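Local structure of 3-oxo-glucose-6-phosphate:glutamate aminotransferase (Bacillus subtilis subsp. subtilis, 4K2M) at residues Y60-E65 / E425-M430; L77-E82 / M309-L314; D129-G134 / K220-A225. The protein catalyses the reversible pyridoxal phosphate-dependent transfer of an amino group from glutamate to 3-dehydro-glucose 6-phosphate, giving kanosamine 6-phosphate on the route to kanosamine. All coordinates share one frame; numbering follows the deposited sequence.

Interaction 1: residues Y60-E65 / E425-M430; sequences YQKNRE and EQDRVM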
loop_
_atom_site.group_PDB
_atom_site.type_symbol
_atom_site.label_atom_id
_atom_site.label_comp_id
_atom_site.label_asym_id
_atom_site.label_seq_id
_atom_site.Cartn_x
_atom_site.Cartn_y
_atom_site.Cartn_z
ATOM N N TYR A 60 -6.768 -33.917 -14.970
ATOM C CA TYR A 60 -5.554 -34.739 -15.070
ATOM C C TYR A 60 -5.366 -35.232 -16.508
ATOM O O TYR A 60 -6.267 -35.853 -17.083
ATOM C CB TYR A 60 -5.692 -35.956 -14.142
ATOM C CG TYR A 60 -4.427 -36.777 -13.903
ATOM C CD1 TYR A 60 -3.167 -36.296 -14.250
ATOM C CD2 TYR A 60 -4.509 -38.036 -13.338
ATOM C CE1 TYR A 60 -2.020 -37.056 -14.025
ATOM C CE2 TYR A 60 -3.375 -38.808 -13.105
ATOM C CZ TYR A 60 -2.132 -38.311 -13.440
ATOM O OH TYR A 60 -1.007 -39.085 -13.192
ATOM N N GLN A 61 -4.214 -34.925 -17.095
ATOM C CA GLN A 61 -3.874 -35.439 -18.423
ATOM C C GLN A 61 -2.532 -36.128 -18.274
ATOM O O GLN A 61 -1.499 -35.513 -18.503
ATOM C CB GLN A 61 -3.701 -34.305 -19.428
ATOM C CG GLN A 61 -4.881 -33.391 -19.672
ATOM C CD GLN A 61 -4.544 -32.333 -20.715
ATOM O OE1 GLN A 61 -4.276 -32.662 -21.881
ATOM N NE2 GLN A 61 -4.505 -31.061 -20.293
ATOM N N LYS A 62 -2.550 -37.394 -17.877
ATOM C CA LYS A 62 -1.315 -38.112 -17.567
ATOM C C LYS A 62 -0.387 -38.178 -18.779
ATOM O O LYS A 62 0.838 -38.181 -18.648
ATOM C CB LYS A 62 -1.645 -39.522 -17.067
ATOM C CG LYS A 62 -0.412 -40.353 -16.744
ATOM C CD LYS A 62 -0.725 -41.575 -15.890
ATOM C CE LYS A 62 -1.015 -42.813 -16.733
ATOM N NZ LYS A 62 -2.429 -42.875 -17.200
ATOM N N ASN A 63 -0.986 -38.217 -19.963
ATOM C CA ASN A 63 -0.236 -38.336 -21.211
ATOM C C ASN A 63 0.209 -37.011 -21.816
ATOM O O ASN A 63 0.692 -36.984 -22.948
ATOM C CB ASN A 63 -1.061 -39.096 -22.257
ATOM C CG ASN A 63 -2.427 -38.458 -22.506
ATOM O OD1 ASN A 63 -3.083 -37.971 -21.575
ATOM N ND2 ASN A 63 -2.883 -38.504 -23.761
ATOM N N ARG A 64 0.043 -35.909 -21.092
ATOM C CA ARG A 64 0.481 -34.634 -21.638
ATOM C C ARG A 64 1.965 -34.529 -21.335
ATOM O O ARG A 64 2.379 -34.653 -20.177
ATOM C CB ARG A 64 -0.291 -33.469 -21.017
ATOM C CG ARG A 64 0.092 -32.116 -21.580
ATOM C CD ARG A 64 -0.819 -31.015 -21.064
ATOM N NE ARG A 64 -0.627 -30.733 -19.640
ATOM C CZ ARG A 64 0.191 -29.795 -19.171
ATOM N NH1 ARG A 64 0.916 -29.063 -20.019
ATOM N NH2 ARG A 64 0.295 -29.598 -17.855
ATOM N N GLU A 65 2.774 -34.337 -22.369
ATOM C CA GLU A 65 4.207 -34.288 -22.150
ATOM C C GLU A 65 4.581 -33.033 -21.386
ATOM O O GLU A 65 4.154 -31.925 -21.724
ATOM C CB GLU A 65 4.992 -34.343 -23.455
ATOM C CG GLU A 65 6.493 -34.492 -23.207
ATOM C CD GLU A 65 7.283 -34.709 -24.479
ATOM O OE1 GLU A 65 7.115 -33.909 -25.430
ATOM O OE2 GLU A 65 8.071 -35.683 -24.511
ATOM N N GLU A 425 2.232 -32.416 -14.098
ATOM C CA GLU A 425 3.465 -31.764 -13.658
ATOM C C GLU A 425 3.951 -32.362 -12.344
ATOM O O GLU A 425 5.151 -32.581 -12.151
ATOM C CB GLU A 425 3.244 -30.274 -13.459
ATOM C CG GLU A 425 3.126 -29.457 -14.722
ATOM C CD GLU A 425 2.612 -28.060 -14.420
ATOM O OE1 GLU A 425 1.419 -27.916 -14.062
ATOM O OE2 GLU A 425 3.404 -27.103 -14.528
ATOM N N GLN A 426 3.023 -32.592 -11.415
ATOM C CA GLN A 426 3.406 -33.172 -10.137
ATOM C C GLN A 426 4.033 -34.559 -10.335
ATOM O O GLN A 426 5.019 -34.887 -9.665
ATOM C CB GLN A 426 2.224 -33.242 -9.168
ATOM C CG GLN A 426 2.647 -33.653 -7.770
ATOM C CD GLN A 426 1.474 -33.789 -6.831
ATOM O OE1 GLN A 426 0.455 -34.375 -7.182
ATOM N NE2 GLN A 426 1.606 -33.236 -5.631
ATOM N N ASP A 427 3.483 -35.349 -11.261
ATOM C CA ASP A 427 4.088 -36.641 -11.621
ATOM C C ASP A 427 5.559 -36.478 -11.979
ATOM O O ASP A 427 6.407 -37.263 -11.539
ATOM C CB ASP A 427 3.365 -37.292 -12.820
ATOM C CG ASP A 427 1.951 -37.745 -12.494
ATOM O OD1 ASP A 427 1.619 -37.878 -11.293
ATOM O OD2 ASP A 427 1.181 -37.986 -13.458
ATOM N N ARG A 428 5.871 -35.470 -12.786
ATOM C CA ARG A 428 7.245 -35.276 -13.215
ATOM C C ARG A 428 8.156 -34.852 -12.069
ATOM O O ARG A 428 9.305 -35.307 -11.971
ATOM C CB ARG A 428 7.335 -34.266 -14.366
ATOM C CG ARG A 428 8.758 -34.172 -14.938
ATOM C CD ARG A 428 8.815 -33.480 -16.284
ATOM N NE ARG A 428 10.168 -33.484 -16.847
ATOM C CZ ARG A 428 10.659 -34.454 -17.615
ATOM N NH1 ARG A 428 9.914 -35.510 -17.916
ATOM N NH2 ARG A 428 11.896 -34.368 -18.085
ATOM N N VAL A 429 7.643 -33.995 -11.185
ATOM C CA VAL A 429 8.396 -33.606 -9.996
ATOM C C VAL A 429 8.775 -34.838 -9.194
ATOM O O VAL A 429 9.921 -34.997 -8.764
ATOM C CB VAL A 429 7.584 -32.661 -9.089
ATOM C CG1 VAL A 429 8.346 -32.406 -7.768
ATOM C CG2 VAL A 429 7.312 -31.354 -9.804
ATOM N N MET A 430 7.799 -35.715 -8.999
ATOM C CA MET A 430 7.986 -36.870 -8.140
ATOM C C MET A 430 8.897 -37.917 -8.766
ATOM O O MET A 430 9.762 -38.469 -8.093
ATOM C CB MET A 430 6.632 -37.469 -7.769
ATOM C CG MET A 430 5.854 -36.549 -6.833
ATOM S SD MET A 430 4.331 -37.259 -6.229
ATOM C CE MET A 430 3.437 -37.527 -7.757
HETATM O O HOH W 1 2.122 -38.234 -15.947
#
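Lys-62 and Asp-427 mark the nearest approach of the two backbones, with a CA to CA distance of 8.2 Å. On one side is an irregular loop, folded into a type I beta turn from Gln-61 to Arg-64 that is closed by a backbone bond from Arg-64 N to Gln-61 O; on the other is an early part of helix 423-441. Side chains and one water span the gap. Tyr-60 swings its ring away from its backbone N (chi1 -168°), which brings the phenol to Asp-427, and gives its hydroxyl proton to OD2, a very short bond of 2.5 Å between OH and OD2. The carboxylate oxygen lies at the ring edge, in the ring plane, while the carboxylate plane itself is turned 68° from the ring. Here the loop, part of the N-terminal domain of NtdA, is fastened to a helix of the DegT/DnrJ/EryC1-type aminotransferase region. Asp-427 works with both oxygens: OD1 forms a salt bridge with Arg-325, and OD2 also has a water 2.7 Å away, which in turn stands 3.0 Å from the backbone O of Lys-62. From the loop, Arg-64 brings NH2 to 4.2 Å from CG of Glu-425, two residues before Asp-427 on the helix. The opposite charges stay beyond salt-bridge range, Arg-64 NH2 to Glu-425 OE1 being 4.3 Å. Each has another partner, since Arg-64 NE is bridged to Glu-424, whereas Glu-425 OE1 is held by Thr-422 and Arg-76.

Interaction 2: residues L77-E82 / M309-L314; sequences LITNDE and MKYLSL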
loop_
_atom_site.group_PDB
_atom_site.type_symbol
_atom_site.label_atom_id
_atom_site.label_comp_id
_atom_site.label_asym_id
_atom_site.label_seq_id
_atom_site.Cartn_x
_atom_site.Cartn_y
_atom_site.Cartn_z
ATOM N N LEU A 77 -1.450 -18.308 -11.130
ATOM C CA LEU A 77 -2.051 -18.129 -9.815
ATOM C C LEU A 77 -3.391 -17.403 -9.907
ATOM O O LEU A 77 -4.110 -17.281 -8.915
ATOM C CB LEU A 77 -1.107 -17.377 -8.874
ATOM C CG LEU A 77 0.124 -18.161 -8.444
ATOM C CD1 LEU A 77 1.010 -17.316 -7.533
ATOM C CD2 LEU A 77 -0.306 -19.432 -7.737
ATOM N N ILE A 78 -3.732 -16.916 -11.092
ATOM C CA ILE A 78 -5.026 -16.279 -11.264
ATOM C C ILE A 78 -5.681 -16.923 -12.481
ATOM O O ILE A 78 -5.066 -17.002 -13.536
ATOM C CB ILE A 78 -4.907 -14.735 -11.376
ATOM C CG1 ILE A 78 -6.296 -14.089 -11.417
ATOM C CG2 ILE A 78 -4.071 -14.313 -12.589
ATOM C CD1 ILE A 78 -6.261 -12.555 -11.578
ATOM N N THR A 79 -6.901 -17.430 -12.319
ATOM C CA THR A 79 -7.563 -18.185 -13.398
ATOM C C THR A 79 -8.317 -17.273 -14.340
ATOM O O THR A 79 -8.559 -16.103 -14.016
ATOM C CB THR A 79 -8.544 -19.229 -12.833
ATOM O OG1 THR A 79 -9.620 -18.558 -12.160
ATOM C CG2 THR A 79 -7.824 -20.145 -11.849
ATOM N N ASN A 80 -8.697 -17.790 -15.509
ATOM C CA ASN A 80 -9.469 -16.979 -16.437
ATOM C C ASN A 80 -10.795 -16.545 -15.814
ATOM O O ASN A 80 -11.262 -15.428 -16.039
ATOM C CB ASN A 80 -9.716 -17.728 -17.759
ATOM C CG ASN A 80 -8.456 -17.877 -18.600
ATOM O OD1 ASN A 80 -7.486 -17.139 -18.428
ATOM N ND2 ASN A 80 -8.474 -18.838 -19.527
ATOM N N ASP A 81 -11.415 -17.427 -15.035
ATOM C CA ASP A 81 -12.684 -17.084 -14.396
ATOM C C ASP A 81 -12.525 -15.935 -13.390
ATOM O O ASP A 81 -13.386 -15.056 -13.279
ATOM C CB ASP A 81 -13.326 -18.307 -13.735
ATOM C CG ASP A 81 -14.000 -19.241 -14.748
ATOM O OD1 ASP A 81 -14.087 -18.878 -15.946
ATOM O OD2 ASP A 81 -14.450 -20.331 -14.332
ATOM N N GLU A 82 -11.415 -15.929 -12.669
ATOM C CA GLU A 82 -11.163 -14.832 -11.736
ATOM C C GLU A 82 -11.001 -13.528 -12.494
ATOM O O GLU A 82 -11.555 -12.495 -12.095
ATOM C CB GLU A 82 -9.921 -15.112 -10.886
ATOM C CG GLU A 82 -10.123 -16.187 -9.834
ATOM C CD GLU A 82 -8.830 -16.556 -9.141
ATOM O OE1 GLU A 82 -8.110 -17.437 -9.662
ATOM O OE2 GLU A 82 -8.542 -15.969 -8.076
ATOM N N MET A 309 -12.062 -14.192 -3.237
ATOM C CA MET A 309 -12.334 -15.000 -2.057
ATOM C C MET A 309 -13.289 -16.133 -2.368
ATOM O O MET A 309 -13.323 -17.126 -1.637
ATOM C CB MET A 309 -12.920 -14.142 -0.927
ATOM C CG MET A 309 -12.741 -14.736 0.464
ATOM S SD MET A 309 -13.191 -13.544 1.754
ATOM C CE MET A 309 -13.904 -12.298 0.693
ATOM N N LYS A 310 -14.063 -15.992 -3.442
ATOM C CA LYS A 310 -15.030 -17.024 -3.814
ATOM C C LYS A 310 -14.350 -18.334 -4.182
ATOM O O LYS A 310 -14.995 -19.386 -4.222
ATOM C CB LYS A 310 -15.889 -16.543 -4.981
ATOM C CG LYS A 310 -16.687 -15.292 -4.661
ATOM C CD LYS A 310 -17.339 -14.742 -5.919
ATOM C CE LYS A 310 -18.249 -13.575 -5.568
ATOM N NZ LYS A 310 -18.883 -12.997 -6.785
ATOM N N TYR A 311 -13.047 -18.260 -4.436
ATOM C CA TYR A 311 -12.259 -19.409 -4.869
ATOM C C TYR A 311 -11.468 -20.051 -3.724
ATOM O O TYR A 311 -10.851 -21.097 -3.916
ATOM C CB TYR A 311 -11.296 -18.994 -6.006
ATOM C CG TYR A 311 -11.999 -18.534 -7.267
ATOM C CD1 TYR A 311 -12.100 -19.360 -8.382
ATOM C CD2 TYR A 311 -12.570 -17.268 -7.336
ATOM C CE1 TYR A 311 -12.764 -18.928 -9.540
ATOM C CE2 TYR A 311 -13.232 -16.831 -8.484
ATOM C CZ TYR A 311 -13.327 -17.661 -9.572
ATOM O OH TYR A 311 -13.992 -17.183 -10.685
ATOM N N LEU A 312 -11.500 -19.453 -2.534
ATOM C CA LEU A 312 -10.600 -19.867 -1.443
ATOM C C LEU A 312 -10.788 -21.295 -0.911
ATOM O O LEU A 312 -9.822 -22.051 -0.796
ATOM C CB LEU A 312 -10.640 -18.857 -0.283
ATOM C CG LEU A 312 -9.801 -19.184 0.951
ATOM C CD1 LEU A 312 -8.327 -19.374 0.564
ATOM C CD2 LEU A 312 -9.961 -18.075 2.011
ATOM N N SER A 313 -12.015 -21.679 -0.575
ATOM C CA SER A 313 -12.219 -23.037 -0.067
ATOM C C SER A 313 -11.798 -24.085 -1.087
ATOM O O SER A 313 -11.121 -25.057 -0.731
ATOM C CB SER A 313 -13.664 -23.264 0.354
ATOM O OG SER A 313 -13.950 -22.473 1.488
ATOM N N LEU A 314 -12.192 -23.888 -2.342
ATOM C CA LEU A 314 -11.826 -24.839 -3.398
ATOM C C LEU A 314 -10.308 -24.881 -3.563
ATOM O O LEU A 314 -9.711 -25.950 -3.659
ATOM C CB LEU A 314 -12.472 -24.466 -4.725
ATOM C CG LEU A 314 -11.950 -25.275 -5.921
ATOM C CD1 LEU A 314 -12.355 -26.750 -5.797
ATOM C CD2 LEU A 314 -12.414 -24.690 -7.250
#
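Glu-82 reaches across Tyr-311 while also closing a capping box with Thr-79 at the start of helix 80-93; Tyr-311 belongs to the short 3-10 segment that precedes helix 312-329. From CB, the glutamate chain leaves with CG anti to the carbonyl carbon (chi1 -72°), which sets the CG methylene over one face of the tyrosine ring. This is a CH-pi contact: CG lies 3.5 Å from the centroid of the Tyr-311 ring and 13° off its normal, almost centrally above it. One bond further, CD has moved toward the inner end of the ring, 4.2 Å from Tyr-311 CG, as the two side chains run past each other in opposite senses. At the tip the carboxylate divides between the N-cap of its own helix and Arg-308. OE1 accepts the nearly straight bond from Thr-79 N at 2.9 Å, the donor coming from above the carboxylate plane by 42°, while OE2 makes a salt bridge with Arg-308, just before the 3-10 segment. The reciprocal bond of the box runs from Glu-82 N to Thr-79 OG1 at 3.2 Å, so Glu-82 is joined to the N-cap residue through both its backbone N and its carboxylate. Neighbouring Ile-78 packs on Leu-94 of the second subunit, which places this helix start beside the dimer interface. The tyrosine hydroxyl is hydrogen-bonded to Asp-85 and lies against the exposed Asp-81, whose CB meets Tyr-311 OH near the ring plane at 3.3 Å.

Interaction 3: residues D129-G134 / K220-A225; sequences DAIMIG and KVIEDA. With O1G (3-deoxy-3-[(E)-({3-hydroxy-2-methyl-5-[(phosphonooxy)methyl]pyridin-4-yl}methylidene)amino]-6-O-phosphono-alpha-D-gluco pyranose), chain C.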
loop_
_atom_site.group_PDB
_atom_site.type_symbol
_atom_site.label_atom_id
_atom_site.label_comp_id
_atom_site.label_asym_id
_atom_site.label_seq_id
_atom_site.Cartn_x
_atom_site.Cartn_y
_atom_site.Cartn_z
ATOM N N ASP A 129 2.463 -4.400 7.206
ATOM C CA ASP A 129 1.832 -3.298 7.917
ATOM C C ASP A 129 0.910 -3.815 9.021
ATOM O O ASP A 129 0.829 -3.213 10.092
ATOM C CB ASP A 129 1.043 -2.405 6.951
ATOM C CG ASP A 129 1.948 -1.637 5.986
ATOM O OD1 ASP A 129 2.719 -0.781 6.462
ATOM O OD2 ASP A 129 1.885 -1.895 4.758
ATOM N N ALA A 130 0.223 -4.920 8.758
ATOM C CA ALA A 130 -0.629 -5.526 9.768
ATOM C C ALA A 130 0.179 -5.884 11.028
ATOM O O ALA A 130 -0.252 -5.628 12.159
ATOM C CB ALA A 130 -1.321 -6.771 9.200
ATOM N N ILE A 131 1.355 -6.479 10.848
ATOM C CA ILE A 131 2.166 -6.837 12.010
ATOM C C ILE A 131 2.658 -5.584 12.726
ATOM O O ILE A 131 2.608 -5.492 13.956
ATOM C CB ILE A 131 3.351 -7.730 11.603
ATOM C CG1 ILE A 131 2.826 -9.011 10.946
ATOM C CG2 ILE A 131 4.229 -8.039 12.849
ATOM C CD1 ILE A 131 3.900 -9.785 10.174
ATOM N N MET A 132 3.138 -4.611 11.955
ATOM C CA MET A 132 3.663 -3.384 12.535
ATOM C C MET A 132 2.601 -2.630 13.322
ATOM O O MET A 132 2.823 -2.221 14.468
ATOM C CB MET A 132 4.236 -2.487 11.430
ATOM C CG MET A 132 4.963 -1.296 11.954
ATOM S SD MET A 132 5.541 -0.324 10.548
ATOM C CE MET A 132 3.981 0.173 9.820
ATOM N N ILE A 133 1.431 -2.457 12.721
ATOM C CA ILE A 133 0.336 -1.795 13.406
ATOM C C ILE A 133 -0.126 -2.587 14.632
ATOM O O ILE A 133 -0.371 -2.008 15.702
ATOM C CB ILE A 133 -0.826 -1.555 12.431
ATOM C CG1 ILE A 133 -0.422 -0.455 11.444
ATOM C CG2 ILE A 133 -2.066 -1.113 13.170
ATOM C CD1 ILE A 133 -1.285 -0.453 10.174
ATOM N N GLY A 134 -0.225 -3.907 14.498
ATOM C CA GLY A 134 -0.670 -4.723 15.619
ATOM C C GLY A 134 0.259 -4.588 16.820
ATOM O O GLY A 134 -0.187 -4.459 17.959
ATOM N N LYS A 220 1.942 -10.528 25.482
ATOM C CA LYS A 220 0.928 -10.485 24.434
ATOM C C LYS A 220 1.377 -11.370 23.281
ATOM O O LYS A 220 2.574 -11.510 23.023
ATOM C CB LYS A 220 0.783 -9.047 23.935
ATOM C CG LYS A 220 0.297 -8.091 25.013
ATOM C CD LYS A 220 -1.129 -8.427 25.405
ATOM C CE LYS A 220 -1.602 -7.535 26.544
ATOM N NZ LYS A 220 -1.237 -6.117 26.273
ATOM N N VAL A 221 0.415 -11.957 22.583
ATOM C CA VAL A 221 0.720 -12.855 21.477
ATOM C C VAL A 221 0.142 -12.261 20.206
ATOM O O VAL A 221 -1.070 -12.065 20.089
ATOM C CB VAL A 221 0.122 -14.242 21.691
ATOM C CG1 VAL A 221 0.354 -15.115 20.461
ATOM C CG2 VAL A 221 0.727 -14.905 22.917
ATOM N N ILE A 222 1.013 -11.951 19.262
ATOM C CA ILE A 222 0.538 -11.516 17.965
ATOM C C ILE A 222 1.052 -12.547 16.988
ATOM O O ILE A 222 2.260 -12.789 16.914
ATOM C CB ILE A 222 1.034 -10.085 17.627
ATOM C CG1 ILE A 222 0.778 -9.757 16.150
ATOM C CG2 ILE A 222 2.513 -9.897 18.012
ATOM C CD1 ILE A 222 0.938 -8.256 15.827
ATOM N N GLU A 223 0.147 -13.186 16.255
ATOM C CA GLU A 223 0.579 -14.282 15.401
ATOM C C GLU A 223 0.667 -13.815 13.960
ATOM O O GLU A 223 -0.178 -13.050 13.486
ATOM C CB GLU A 223 -0.354 -15.481 15.527
ATOM C CG GLU A 223 -1.757 -15.196 15.065
ATOM C CD GLU A 223 -2.695 -16.363 15.244
ATOM O OE1 GLU A 223 -2.231 -17.499 15.488
ATOM O OE2 GLU A 223 -3.915 -16.135 15.130
ATOM N N ASP A 224 1.725 -14.245 13.279
ATOM C CA ASP A 224 1.911 -13.934 11.872
ATOM C C ASP A 224 1.294 -15.108 11.146
ATOM O O ASP A 224 1.910 -16.168 11.016
ATOM C CB ASP A 224 3.404 -13.847 11.558
ATOM C CG ASP A 224 3.687 -13.589 10.101
ATOM O OD1 ASP A 224 2.789 -13.778 9.253
ATOM O OD2 ASP A 224 4.832 -13.218 9.799
ATOM N N ALA A 225 0.066 -14.927 10.676
ATOM C CA ALA A 225 -0.626 -15.975 9.945
ATOM C C ALA A 225 -0.694 -15.559 8.485
ATOM O O ALA A 225 -1.628 -15.930 7.758
ATOM C CB ALA A 225 -2.027 -16.175 10.512
HETATM P P O1G C . 3.081 -8.869 2.868
HETATM C C3A O1G C . 5.144 -13.900 4.914
HETATM O O3 O1G C . 5.378 -14.930 4.066
HETATM C C1 O1G C . 7.568 -13.895 -0.973
HETATM N "N1'" O1G C . 4.877 -13.017 7.092
HETATM C C2 O1G C . 7.067 -14.033 0.467
HETATM O O2 O1G C . 6.873 -15.479 0.625
HETATM C C9A O1G C . 5.118 -14.075 6.302
HETATM C C2A O1G C . 5.339 -15.424 6.965
HETATM C C3 O1G C . 5.768 -13.257 0.746
HETATM N "N3'" O1G C . 5.621 -13.299 2.211
HETATM O O1 O1G C . 6.728 -14.598 -1.901
HETATM C C4 O1G C . 5.815 -11.823 0.181
HETATM O O4 O1G C . 4.414 -11.490 0.123
HETATM C C4A O1G C . 4.928 -12.651 4.360
HETATM C C4B O1G C . 4.977 -12.433 2.899
HETATM C C5 O1G C . 6.285 -11.898 -1.271
HETATM O O5 O1G C . 7.573 -12.518 -1.371
HETATM C C5A O1G C . 4.685 -11.570 5.203
HETATM C C5T O1G C . 4.432 -10.116 4.774
HETATM C C6 O1G C . 6.570 -10.557 -1.888
HETATM C C6A O1G C . 4.673 -11.786 6.573
HETATM O OP1 O1G C . 3.607 -7.627 3.555
HETATM O OP2 O1G C . 1.612 -8.815 2.608
HETATM O OP3 O1G C . 3.961 -9.277 1.664
HETATM O OP4 O1G C . 3.219 -10.058 3.989
HETATM O O6 O1G C . 6.752 -10.562 -3.253
HETATM P "P'" O1G C . 6.284 -9.311 -4.148
HETATM O OP6 O1G C . 4.782 -9.228 -3.979
HETATM O OP7 O1G C . 7.020 -8.077 -3.677
HETATM O OP8 O1G C . 6.706 -9.753 -5.552
#
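Ile-131 lays its terminal methyl against the carboxylate of Asp-224, CD1 standing 3.6 Å from OD2, at the spot where this acid meets the pyridine ring of the bound aldimine. Asp-224 OD2 is 2.7 Å from N1' of O1G, and OD1 of the same residue is 3.1 Å from that nitrogen. The carboxylate reaches the ring because CG is anti to the backbone N (chi1 177°), and it is steadied from outside the two segments: Thr-156 OG1 is hydrogen-bonded to OD2 and Cys-226 N to OD1. Behind this first shell, Ile-222 points at helix 127-137. Its CD1 comes within 3.7 Å of Ile-131 O and 3.9 Å of Gly-134 C, so the methyl rests directly on helix backbone beside a residue that has no side chain. Both isoleucines also pack on Thr-242 of the adjacent strand, and Ile-131 touches Ala-159 of helix 154-163. The helix and strand segments run antiparallel, at 175° with axes 9.6 Å apart, as expected for a helix lying over the central sheet of a fold-type I aminotransferase. The strand carries Asp-224 to the pyridine nitrogen, while the helix begins at Gly-127 and Thr-128, which bind the cofactor. A carboxylate so close to N1' is a recurring feature of fold-type I aminotransferases and is consistent with a protonated pyridine nitrogen, which would strengthen the ring as an electron sink during transamination.

Overall arrangement
Along the chain the three contacts are concentric: 60-65 pairs with 425-430, within that span 77-82 pairs with 309-314, and innermost 129-134 pairs with 220-225. Interaction 3 lies at the seven-stranded sheet and the cofactor, its centre about 27 Å from that of interaction 2 and about 40 Å from that of interaction 1, across the chain's centre. Interactions 1 and 2 have centres about 22 Å apart and are related through helix 312-329, which follows the 3-10 segment of interaction 2 and carries Arg-325, a partner of Asp-427. Interaction 1 joins the N-terminal region to the aminotransferase region, interaction 2 braces two helix starts within the latter, and interaction 3 lies at the active site; none touches another.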